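Local coordinates for protein glycosyl hydrolase family 26 (Bacteroides ovatus, PDB 4ZXO) that probably hydrolyses internal beta-1,4-mannosidic linkages in galactomannan, acting as a family 26 beta-mannanase of a human gut bacterium, at residues A[27-33]-A[297-303]; A[97-103]-A[159-165]; A[231-237]-A[265-271]. All coordinates share one frame. Residues are numbered along the deposited sequence.

The chain forms a parallel beta barrel. Strand 27-32 comes first, near the N terminus, and waits for its far barrel neighbour, 297-303. That pairing, contact 1, spans most of the domain and joins the first barrel strand to the last. Contacts 2 and 3 both lie within this long loop. Contact 2 comes first and pairs 97-103 with 159-165. It is complete before contact 3 begins, so these two are in series. Contact 3 pairs 231-237 with 265-271 across a single helix. Strand 266-271 then lies beside strand 295-300, which links contacts 3 and 1. R162 reaches from contact 2 to D235 and E270 of contact 3 by salt bridges.

Contact 1. Residues A[27-33]-A[297-303]; sequences ILFGHHD and YVLVWRN
Two extended strands, 27-32 and 297-300, run parallel. Their axes approach to 4.4 Å and cross at -25°. The register pairs L28 with Y297, F29 with V298, G30 with L299 and H31 with V300. I27 rests its CG2 3.8 Å from V298 CG1. L28 accepts a bond from V298 N to its O at 2.9 Å, and L28 CB meets Y297 CB at 3.8 Å. F29, in the t rotamer, lays its ring on the same face as V298 and V300, with CZ 3.8 Å from V300 CG2. G30 bonds through both backbone groups: G30 N to V298 O at 2.7 Å, and V300 N to G30 O at 2.9 Å. A CB on G30 would run into L299 CD1. H31, also t, packs CD2 3.8 Å from V300 CG2. Its NE2 makes a weak hydrogen bond to N303 OD1 at 3.1 Å, while its ND1 bonds to D34. N303 ND2 bonds to D49. H32 N closes the backbone series on V300 O at 3.0 Å. The t rotamer of H32 lays its ring face to face on the six-membered ring of W301, with centroids 3.9 Å apart and planes at 15°. H32 ND1 bonds to S62 in the next strand. A water 2.9 Å from H32 O accepts a hydrogen bond from N303 N at 2.8 Å. D33 leaves the strand with phi 57°. R302 turns its guanidinium away to a salt bridge with E306. Joining first strand to last in parallel is the closure of a TIM barrel, the fold of family 26 hydrolases.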
loop_
_atom_site.group_PDB
_atom_site.type_symbol
_atom_site.label_atom_id
_atom_site.label_comp_id
_atom_site.label_asym_id
_atom_site.label_seq_id
_atom_site.Cartn_x
_atom_site.Cartn_y
_atom_site.Cartn_z
ATOM N N ILE A 27 -5.276 5.456 13.689
ATOM C CA ILE A 27 -4.923 4.588 12.561
ATOM C C ILE A 27 -5.843 4.889 11.387
ATOM O O ILE A 27 -7.045 4.655 11.486
ATOM C CB ILE A 27 -5.072 3.103 12.921
ATOM C CG1 ILE A 27 -4.326 2.717 14.201
ATOM C CG2 ILE A 27 -4.548 2.239 11.764
ATOM C CD1 ILE A 27 -4.598 1.299 14.688
ATOM N N LEU A 28 -5.314 5.397 10.277
ATOM C CA LEU A 28 -6.172 5.583 9.091
ATOM C C LEU A 28 -6.649 4.283 8.557
ATOM O O LEU A 28 -5.865 3.362 8.434
ATOM C CB LEU A 28 -5.395 6.323 7.988
ATOM C CG LEU A 28 -4.984 7.773 8.331
ATOM C CD1 LEU A 28 -3.751 8.198 7.458
ATOM C CD2 LEU A 28 -6.161 8.712 8.144
ATOM N N PHE A 29 -7.933 4.199 8.207
ATOM C CA PHE A 29 -8.437 2.993 7.587
ATOM C C PHE A 29 -8.378 3.077 6.077
ATOM O O PHE A 29 -8.785 4.104 5.503
ATOM C CB PHE A 29 -9.874 2.727 7.999
ATOM C CG PHE A 29 -10.389 1.407 7.465
ATOM C CD1 PHE A 29 -9.974 0.195 8.042
ATOM C CD2 PHE A 29 -11.189 1.357 6.345
ATOM C CE1 PHE A 29 -10.410 -1.052 7.513
ATOM C CE2 PHE A 29 -11.616 0.121 5.825
ATOM C CZ PHE A 29 -11.240 -1.075 6.409
ATOM N N GLY A 30 -7.949 1.973 5.433
ATOM C CA GLY A 30 -7.724 1.937 4.011
ATOM C C GLY A 30 -8.446 0.814 3.272
ATOM O O GLY A 30 -8.704 -0.255 3.838
ATOM N N HIS A 31 -8.693 1.039 1.984
ATOM C CA HIS A 31 -9.244 0.014 1.136
ATOM C C HIS A 31 -8.686 0.166 -0.285
ATOM O O HIS A 31 -8.710 1.269 -0.864
ATOM C CB HIS A 31 -10.771 0.149 1.134
ATOM C CG HIS A 31 -11.487 -0.929 0.348
ATOM N ND1 HIS A 31 -12.616 -0.665 -0.405
ATOM C CD2 HIS A 31 -11.249 -2.259 0.223
ATOM C CE1 HIS A 31 -13.045 -1.787 -0.969
ATOM N NE2 HIS A 31 -12.213 -2.769 -0.623
ATOM N N HIS A 32 -8.238 -0.931 -0.860
ATOM C CA HIS A 32 -7.761 -0.960 -2.235
ATOM C C HIS A 32 -8.918 -0.842 -3.240
ATOM O O HIS A 32 -9.989 -1.446 -3.087
ATOM C CB HIS A 32 -6.967 -2.270 -2.496
ATOM C CG HIS A 32 -6.171 -2.246 -3.767
ATOM N ND1 HIS A 32 -4.929 -1.618 -3.874
ATOM C CD2 HIS A 32 -6.450 -2.753 -4.998
ATOM C CE1 HIS A 32 -4.483 -1.751 -5.119
ATOM N NE2 HIS A 32 -5.380 -2.459 -5.814
ATOM N N ASP A 33 -8.673 -0.018 -4.248
ATOM C CA ASP A 33 -9.589 0.228 -5.386
ATOM C C ASP A 33 -10.963 0.727 -4.896
ATOM O O ASP A 33 -11.979 0.510 -5.550
ATOM C CB ASP A 33 -9.701 -1.044 -6.255
ATOM C CG ASP A 33 -8.542 -1.168 -7.224
ATOM O OD1 ASP A 33 -7.861 -0.137 -7.449
ATOM O OD2 ASP A 33 -8.312 -2.287 -7.744
ATOM N N TYR A 297 -1.576 3.443 9.408
ATOM C CA TYR A 297 -2.760 3.059 8.666
ATOM C C TYR A 297 -2.846 1.538 8.583
ATOM O O TYR A 297 -1.863 0.822 8.873
ATOM C CB TYR A 297 -2.813 3.682 7.254
ATOM C CG TYR A 297 -1.676 3.388 6.284
ATOM C CD1 TYR A 297 -1.764 2.381 5.303
ATOM C CD2 TYR A 297 -0.504 4.147 6.348
ATOM C CE1 TYR A 297 -0.692 2.189 4.378
ATOM C CE2 TYR A 297 0.520 3.977 5.478
ATOM C CZ TYR A 297 0.442 3.007 4.499
ATOM O OH TYR A 297 1.558 2.885 3.684
ATOM N N VAL A 298 -4.049 1.060 8.265
ATOM C CA VAL A 298 -4.332 -0.358 8.043
ATOM C C VAL A 298 -5.170 -0.418 6.792
ATOM O O VAL A 298 -6.188 0.303 6.705
ATOM C CB VAL A 298 -5.105 -1.033 9.229
ATOM C CG1 VAL A 298 -6.365 -0.332 9.582
ATOM C CG2 VAL A 298 -5.440 -2.508 8.899
ATOM N N LEU A 299 -4.799 -1.271 5.841
ATOM C CA LEU A 299 -5.489 -1.271 4.567
ATOM C C LEU A 299 -5.970 -2.662 4.259
ATOM O O LEU A 299 -5.200 -3.611 4.333
ATOM C CB LEU A 299 -4.534 -0.787 3.454
ATOM C CG LEU A 299 -5.260 -0.682 2.101
ATOM C CD1 LEU A 299 -5.024 0.659 1.411
ATOM C CD2 LEU A 299 -4.850 -1.836 1.234
ATOM N N VAL A 300 -7.243 -2.787 3.908
ATOM C CA VAL A 300 -7.765 -4.100 3.494
ATOM C C VAL A 300 -7.913 -4.127 1.969
ATOM O O VAL A 300 -8.077 -3.077 1.284
ATOM C CB VAL A 300 -9.126 -4.448 4.153
ATOM C CG1 VAL A 300 -8.993 -4.440 5.687
ATOM C CG2 VAL A 300 -10.251 -3.559 3.645
ATOM N N TRP A 301 -7.877 -5.346 1.421
ATOM C CA TRP A 301 -7.742 -5.516 -0.029
ATOM C C TRP A 301 -9.078 -5.297 -0.763
ATOM O O TRP A 301 -10.095 -4.967 -0.147
ATOM C CB TRP A 301 -7.138 -6.903 -0.336
ATOM C CG TRP A 301 -6.503 -6.965 -1.727
ATOM C CD1 TRP A 301 -6.855 -7.807 -2.790
ATOM C CD2 TRP A 301 -5.438 -6.136 -2.232
ATOM N NE1 TRP A 301 -6.066 -7.533 -3.892
ATOM C CE2 TRP A 301 -5.203 -6.512 -3.582
ATOM C CE3 TRP A 301 -4.642 -5.135 -1.655
ATOM C CZ2 TRP A 301 -4.175 -5.936 -4.347
ATOM C CZ3 TRP A 301 -3.644 -4.536 -2.424
ATOM C CH2 TRP A 301 -3.434 -4.939 -3.762
ATOM N N ARG A 302 -9.032 -5.381 -2.091
ATOM C CA ARG A 302 -10.116 -4.900 -2.963
ATOM C C ARG A 302 -11.393 -5.705 -2.899
ATOM O O ARG A 302 -11.409 -6.837 -2.432
ATOM C CB ARG A 302 -9.628 -4.840 -4.431
ATOM C CG ARG A 302 -9.386 -6.203 -5.051
ATOM C CD ARG A 302 -8.439 -6.126 -6.250
ATOM N NE ARG A 302 -8.455 -7.436 -6.936
ATOM C CZ ARG A 302 -9.305 -7.779 -7.920
ATOM N NH1 ARG A 302 -10.216 -6.897 -8.419
ATOM N NH2 ARG A 302 -9.267 -9.035 -8.386
ATOM N N ASN A 303 -12.481 -5.069 -3.315
ATOM C CA ASN A 303 -13.771 -5.773 -3.437
ATOM C C ASN A 303 -14.000 -6.085 -4.896
ATOM O O ASN A 303 -14.452 -5.226 -5.653
ATOM C CB ASN A 303 -14.904 -4.910 -2.855
ATOM C CG ASN A 303 -14.933 -4.940 -1.333
ATOM O OD1 ASN A 303 -13.943 -5.335 -0.697
ATOM N ND2 ASN A 303 -16.056 -4.518 -0.747
HETATM O O HOH W 1 -12.537 -2.347 -4.116
#

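Contact 2. Residues A[97-103]-A[159-165]; sequences MISLSWH and VVFRPWH
This is a parallel pairing of neighbouring strands in the wall of the TIM barrel, buried throughout. Strands 97-101 and 159-162 approach to 4.5 Å, with axes at -21°. S99 pairs with V160 and L100 with F161. Three backbone bonds fix the register: V160 N to I98 O at 2.9 Å, L100 N to V160 O at 2.9 Å and R162 N to L100 O at 2.8 Å. The t rotamer of S99 adds a side-chain bond, from OG to V160 O at 2.8 Å. S99, V160, S101 and R162 share one face. There a water accepts from R162 NE (3.0 Å) and donates to S99 OG (2.7 Å). A second accepts from R162 NH2 (3.2 Å) and donates to S101 OG (2.7 Å). R162 forms salt bridges to D235 and E270. L100 and F161 point to the other face. L100 CD1 meets V159 CG1 at 3.5 Å, and F161 CZ meets W102 CE3 at 3.9 Å. A water links W102 N (2.8 Å) to R162 O (2.7 Å). The edge of H165 points at the face of H103 in an offset edge-to-face pair, centroids 4.6 Å apart; H103 ND1 and S101 OG both bond to D64. Outside, L100, W102 and F161 pack against helix 132-147, and P163 and W164 against helix 181-197. Strand 60-64 continues the sheet beyond 97-101, and strand 203-207 beyond 159-162.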
loop_
_atom_site.group_PDB
_atom_site.type_symbol
_atom_site.label_atom_id
_atom_site.label_comp_id
_atom_site.label_asym_id
_atom_site.label_seq_id
_atom_site.Cartn_x
_atom_site.Cartn_y
_atom_site.Cartn_z
ATOM N N MET A 97 -5.508 9.978 2.169
ATOM C CA MET A 97 -4.191 9.557 1.709
ATOM C C MET A 97 -4.306 8.592 0.528
ATOM O O MET A 97 -5.358 7.898 0.388
ATOM C CB MET A 97 -3.416 8.834 2.848
ATOM C CG MET A 97 -1.936 8.791 2.592
ATOM S SD MET A 97 -1.104 7.733 3.787
ATOM C CE MET A 97 -1.111 6.158 2.893
ATOM N N ILE A 98 -3.251 8.549 -0.305
ATOM C CA ILE A 98 -3.166 7.599 -1.401
ATOM C C ILE A 98 -1.939 6.735 -1.330
ATOM O O ILE A 98 -0.873 7.216 -1.050
ATOM C CB ILE A 98 -3.169 8.349 -2.776
ATOM C CG1 ILE A 98 -4.454 9.158 -2.970
ATOM C CG2 ILE A 98 -2.936 7.370 -3.980
ATOM C CD1 ILE A 98 -4.356 10.617 -2.520
ATOM N N SER A 99 -2.114 5.432 -1.569
ATOM C CA SER A 99 -0.971 4.548 -1.735
ATOM C C SER A 99 -1.071 3.822 -3.066
ATOM O O SER A 99 -2.179 3.596 -3.577
ATOM C CB SER A 99 -0.898 3.532 -0.583
ATOM O OG SER A 99 0.275 2.722 -0.730
ATOM N N LEU A 100 0.063 3.518 -3.683
ATOM C CA LEU A 100 0.062 2.796 -4.972
ATOM C C LEU A 100 0.976 1.587 -4.880
ATOM O O LEU A 100 2.146 1.744 -4.446
ATOM C CB LEU A 100 0.563 3.702 -6.109
ATOM C CG LEU A 100 -0.376 4.887 -6.327
ATOM C CD1 LEU A 100 0.309 5.865 -7.296
ATOM C CD2 LEU A 100 -1.714 4.458 -6.935
ATOM N N SER A 101 0.468 0.424 -5.248
ATOM C CA SER A 101 1.316 -0.739 -5.401
ATOM C C SER A 101 1.628 -0.949 -6.886
ATOM O O SER A 101 1.113 -0.219 -7.741
ATOM C CB SER A 101 0.649 -1.979 -4.795
ATOM O OG SER A 101 -0.700 -2.045 -5.202
ATOM N N TRP A 102 2.476 -1.923 -7.196
ATOM C CA TRP A 102 2.922 -2.098 -8.583
ATOM C C TRP A 102 3.119 -3.567 -8.868
ATOM O O TRP A 102 4.250 -4.103 -8.704
ATOM C CB TRP A 102 4.267 -1.334 -8.816
ATOM C CG TRP A 102 4.657 -1.220 -10.266
ATOM C CD1 TRP A 102 3.841 -1.338 -11.371
ATOM C CD2 TRP A 102 5.965 -0.932 -10.757
ATOM N NE1 TRP A 102 4.592 -1.165 -12.523
ATOM C CE2 TRP A 102 5.892 -0.922 -12.172
ATOM C CE3 TRP A 102 7.196 -0.727 -10.136
ATOM C CZ2 TRP A 102 7.002 -0.688 -12.993
ATOM C CZ3 TRP A 102 8.319 -0.470 -10.950
ATOM C CH2 TRP A 102 8.211 -0.441 -12.386
ATOM N N HIS A 103 2.045 -4.226 -9.304
ATOM C CA HIS A 103 2.201 -5.616 -9.727
ATOM C C HIS A 103 2.752 -5.633 -11.179
ATOM O O HIS A 103 2.015 -5.865 -12.182
ATOM C CB HIS A 103 0.864 -6.372 -9.624
ATOM C CG HIS A 103 0.487 -6.734 -8.228
ATOM N ND1 HIS A 103 -0.063 -5.832 -7.335
ATOM C CD2 HIS A 103 0.501 -7.930 -7.597
ATOM C CE1 HIS A 103 -0.357 -6.467 -6.205
ATOM N NE2 HIS A 103 -0.011 -7.737 -6.336
ATOM N N VAL A 159 2.047 10.567 -2.567
ATOM C CA VAL A 159 1.616 9.158 -2.634
ATOM C C VAL A 159 2.592 8.289 -1.860
ATOM O O VAL A 159 3.789 8.553 -1.856
ATOM C CB VAL A 159 1.573 8.681 -4.144
ATOM C CG1 VAL A 159 1.572 7.153 -4.297
ATOM C CG2 VAL A 159 0.391 9.374 -4.810
ATOM N N VAL A 160 2.071 7.283 -1.162
ATOM C CA VAL A 160 2.950 6.249 -0.598
ATOM C C VAL A 160 3.083 5.157 -1.644
ATOM O O VAL A 160 2.125 4.441 -1.907
ATOM C CB VAL A 160 2.426 5.676 0.717
ATOM C CG1 VAL A 160 3.343 4.517 1.236
ATOM C CG2 VAL A 160 2.296 6.809 1.755
ATOM N N PHE A 161 4.259 5.031 -2.248
ATOM C CA PHE A 161 4.463 4.073 -3.336
ATOM C C PHE A 161 5.130 2.822 -2.724
ATOM O O PHE A 161 6.108 2.944 -1.943
ATOM C CB PHE A 161 5.335 4.701 -4.403
ATOM C CG PHE A 161 5.639 3.818 -5.588
ATOM C CD1 PHE A 161 4.627 3.116 -6.241
ATOM C CD2 PHE A 161 6.949 3.756 -6.097
ATOM C CE1 PHE A 161 4.923 2.289 -7.350
ATOM C CE2 PHE A 161 7.233 2.967 -7.244
ATOM C CZ PHE A 161 6.222 2.251 -7.867
ATOM N N ARG A 162 4.563 1.657 -3.012
ATOM C CA ARG A 162 4.927 0.408 -2.320
ATOM C C ARG A 162 5.253 -0.667 -3.326
ATOM O O ARG A 162 4.500 -1.656 -3.450
ATOM C CB ARG A 162 3.723 -0.006 -1.423
ATOM C CG ARG A 162 3.997 -1.127 -0.493
ATOM C CD ARG A 162 2.794 -1.346 0.422
ATOM N NE ARG A 162 1.601 -1.747 -0.307
ATOM C CZ ARG A 162 1.221 -3.033 -0.488
ATOM N NH1 ARG A 162 2.014 -4.045 -0.083
ATOM N NH2 ARG A 162 0.091 -3.315 -1.151
ATOM N N PRO A 163 6.348 -0.524 -4.066
ATOM C CA PRO A 163 6.701 -1.516 -5.080
ATOM C C PRO A 163 7.409 -2.718 -4.410
ATOM O O PRO A 163 7.790 -2.623 -3.239
ATOM C CB PRO A 163 7.688 -0.747 -5.980
ATOM C CG PRO A 163 8.413 0.144 -4.976
ATOM C CD PRO A 163 7.270 0.634 -4.087
ATOM N N TRP A 164 7.610 -3.797 -5.153
ATOM C CA TRP A 164 8.509 -4.887 -4.706
ATOM C C TRP A 164 8.051 -5.477 -3.381
ATOM O O TRP A 164 8.851 -5.819 -2.496
ATOM C CB TRP A 164 9.967 -4.396 -4.563
ATOM C CG TRP A 164 10.450 -3.555 -5.736
ATOM C CD1 TRP A 164 10.967 -2.277 -5.679
ATOM C CD2 TRP A 164 10.395 -3.903 -7.134
ATOM N NE1 TRP A 164 11.244 -1.820 -6.943
ATOM C CE2 TRP A 164 10.900 -2.785 -7.856
ATOM C CE3 TRP A 164 9.936 -5.038 -7.847
ATOM C CZ2 TRP A 164 11.016 -2.790 -9.247
ATOM C CZ3 TRP A 164 10.045 -5.029 -9.234
ATOM C CH2 TRP A 164 10.555 -3.904 -9.909
ATOM N N HIS A 165 6.745 -5.600 -3.236
ATOM C CA HIS A 165 6.168 -6.040 -1.960
ATOM C C HIS A 165 6.252 -7.571 -1.755
ATOM O O HIS A 165 6.490 -8.345 -2.681
ATOM C CB HIS A 165 4.714 -5.519 -1.869
ATOM C CG HIS A 165 3.766 -6.126 -2.848
ATOM N ND1 HIS A 165 3.917 -6.026 -4.221
ATOM C CD2 HIS A 165 2.578 -6.755 -2.638
ATOM C CE1 HIS A 165 2.888 -6.623 -4.803
ATOM N NE2 HIS A 165 2.053 -7.057 -3.861
HETATM O O HOH W 2 -0.452 0.153 -1.286
HETATM O O HOH W 3 -2.003 -1.521 -2.862
HETATM O O HOH W 4 3.945 -3.420 -5.366
HETATM O O HOH W 5 6.884 -3.630 -7.848
#

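Contact 3. Residues A[231-237]-A[265-271]; sequences VLGTDVY and PIALTET
Strands 231-235 and 266-269 run parallel, 4.6 Å apart at -27°. L232 pairs with I266 through L232 N to P265 O and A267 N to L232 O, both 3.0 Å. A weak bond follows, T234 N to A267 O at 3.3 Å, then T269 N to T234 O at 3.0 Å. Where the chain corners at E270, V236 N meets E270 O at 3.0 Å. T269 (p) donates from OG1 to OD1 of D235 (m) at 2.7 Å. T271 (t) donates from OG1 to V236 O at 2.6 Å. Y237 (m) donates from OH to OE1 of E270 (m, t) at 2.6 Å. L268 (t, p) brings CD1 3.8 Å from T234 CG2. D235 OD2 and E270 OE2, like charges, are 3.2 Å apart and both bind R162. E270 lies near the C-terminal end of the seventh barrel strand, consistent with the nucleophile of clan GH-A glycosidases. Helix 241-262 connects them in a beta-alpha-beta unit and packs on L232, T234, I266 and L268. Strands 203-207 and 295-300 flank the pair.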
loop_
_atom_site.group_PDB
_atom_site.type_symbol
_atom_site.label_atom_id
_atom_site.label_comp_id
_atom_site.label_asym_id
_atom_site.label_seq_id
_atom_site.Cartn_x
_atom_site.Cartn_y
_atom_site.Cartn_z
ATOM N N VAL A 231 8.425 4.224 5.049
ATOM C CA VAL A 231 7.359 3.582 5.840
ATOM C C VAL A 231 7.661 2.099 5.932
ATOM O O VAL A 231 7.925 1.462 4.900
ATOM C CB VAL A 231 5.981 3.756 5.178
ATOM C CG1 VAL A 231 4.886 2.969 5.969
ATOM C CG2 VAL A 231 5.661 5.263 5.005
ATOM N N LEU A 232 7.635 1.546 7.133
ATOM C CA LEU A 232 7.831 0.100 7.331
ATOM C C LEU A 232 6.456 -0.578 7.395
ATOM O O LEU A 232 5.657 -0.279 8.292
ATOM C CB LEU A 232 8.629 -0.182 8.619
ATOM C CG LEU A 232 10.030 0.412 8.603
ATOM C CD1 LEU A 232 10.721 0.119 9.974
ATOM C CD2 LEU A 232 10.863 -0.086 7.402
ATOM N N GLY A 233 6.181 -1.472 6.456
ATOM C CA GLY A 233 4.886 -2.130 6.429
ATOM C C GLY A 233 4.998 -3.636 6.474
ATOM O O GLY A 233 6.097 -4.235 6.500
ATOM N N THR A 234 3.833 -4.265 6.471
ATOM C CA THR A 234 3.784 -5.728 6.345
ATOM C C THR A 234 2.417 -6.083 5.744
ATOM O O THR A 234 1.440 -5.318 5.891
ATOM C CB THR A 234 4.005 -6.437 7.699
ATOM O OG1 THR A 234 4.148 -7.848 7.482
ATOM C CG2 THR A 234 2.793 -6.204 8.619
ATOM N N ASP A 235 2.381 -7.191 5.012
ATOM C CA ASP A 235 1.148 -7.725 4.442
ATOM C C ASP A 235 0.828 -9.050 5.131
ATOM O O ASP A 235 1.577 -10.031 4.964
ATOM C CB ASP A 235 1.287 -7.987 2.916
ATOM C CG ASP A 235 1.471 -6.733 2.092
ATOM O OD1 ASP A 235 1.519 -5.611 2.662
ATOM O OD2 ASP A 235 1.573 -6.904 0.838
ATOM N N VAL A 236 -0.270 -9.117 5.877
ATOM C CA VAL A 236 -0.617 -10.328 6.613
ATOM C C VAL A 236 -2.120 -10.519 6.528
ATOM O O VAL A 236 -2.868 -9.637 6.976
ATOM C CB VAL A 236 -0.192 -10.263 8.138
ATOM C CG1 VAL A 236 -0.562 -11.570 8.839
ATOM C CG2 VAL A 236 1.298 -9.891 8.304
ATOM N N TYR A 237 -2.552 -11.636 5.919
ATOM C CA TYR A 237 -3.987 -11.950 5.789
ATOM C C TYR A 237 -4.424 -13.036 6.767
ATOM O O TYR A 237 -3.613 -13.848 7.216
ATOM C CB TYR A 237 -4.307 -12.411 4.351
ATOM C CG TYR A 237 -4.322 -11.254 3.371
ATOM C CD1 TYR A 237 -5.520 -10.613 3.003
ATOM C CD2 TYR A 237 -3.141 -10.803 2.823
ATOM C CE1 TYR A 237 -5.523 -9.559 2.110
ATOM C CE2 TYR A 237 -3.129 -9.727 1.933
ATOM C CZ TYR A 237 -4.314 -9.102 1.591
ATOM O OH TYR A 237 -4.290 -8.047 0.702
ATOM N N PRO A 265 7.719 5.502 10.541
ATOM C CA PRO A 265 6.331 5.129 10.844
ATOM C C PRO A 265 6.077 3.734 10.290
ATOM O O PRO A 265 6.769 3.303 9.371
ATOM C CB PRO A 265 5.521 6.187 10.094
ATOM C CG PRO A 265 6.360 6.574 8.970
ATOM C CD PRO A 265 7.792 6.483 9.444
ATOM N N ILE A 266 5.031 3.104 10.807
ATOM C CA ILE A 266 4.709 1.730 10.455
ATOM C C ILE A 266 3.259 1.623 9.977
ATOM O O ILE A 266 2.411 2.489 10.268
ATOM C CB ILE A 266 4.947 0.790 11.657
ATOM C CG1 ILE A 266 3.957 1.091 12.788
ATOM C CG2 ILE A 266 6.440 0.890 12.094
ATOM C CD1 ILE A 266 4.077 0.106 13.954
ATOM N N ALA A 267 2.978 0.568 9.239
ATOM C CA ALA A 267 1.644 0.384 8.726
ATOM C C ALA A 267 1.354 -1.082 8.416
ATOM O O ALA A 267 2.250 -1.830 8.056
ATOM C CB ALA A 267 1.432 1.225 7.425
ATOM N N LEU A 268 0.088 -1.453 8.537
ATOM C CA LEU A 268 -0.358 -2.756 8.074
ATOM C C LEU A 268 -0.871 -2.534 6.650
ATOM O O LEU A 268 -1.976 -2.047 6.441
ATOM C CB LEU A 268 -1.409 -3.317 9.029
ATOM C CG LEU A 268 -2.039 -4.675 8.684
ATOM C CD1 LEU A 268 -1.023 -5.811 8.387
ATOM C CD2 LEU A 268 -2.954 -5.091 9.813
ATOM N N THR A 269 0.028 -2.729 5.684
ATOM C CA THR A 269 -0.180 -2.224 4.336
ATOM C C THR A 269 -1.133 -3.103 3.509
ATOM O O THR A 269 -1.697 -2.622 2.521
ATOM C CB THR A 269 1.186 -2.030 3.597
ATOM O OG1 THR A 269 2.023 -3.177 3.805
ATOM C CG2 THR A 269 1.875 -0.790 4.207
ATOM N N GLU A 270 -1.300 -4.370 3.896
ATOM C CA GLU A 270 -2.398 -5.205 3.353
ATOM C C GLU A 270 -2.844 -6.144 4.463
ATOM O O GLU A 270 -2.004 -6.753 5.133
ATOM C CB GLU A 270 -1.995 -6.093 2.171
ATOM C CG GLU A 270 -1.674 -5.384 0.907
ATOM C CD GLU A 270 -1.459 -6.317 -0.254
ATOM O OE1 GLU A 270 -2.005 -7.439 -0.267
ATOM O OE2 GLU A 270 -0.739 -5.941 -1.196
ATOM N N THR A 271 -4.143 -6.320 4.641
ATOM C CA THR A 271 -4.680 -7.359 5.461
ATOM C C THR A 271 -6.119 -7.613 5.025
ATOM O O THR A 271 -6.630 -7.009 4.050
ATOM C CB THR A 271 -4.624 -6.995 6.973
ATOM O OG1 THR A 271 -4.866 -8.176 7.774
ATOM C CG2 THR A 271 -5.587 -5.928 7.318
#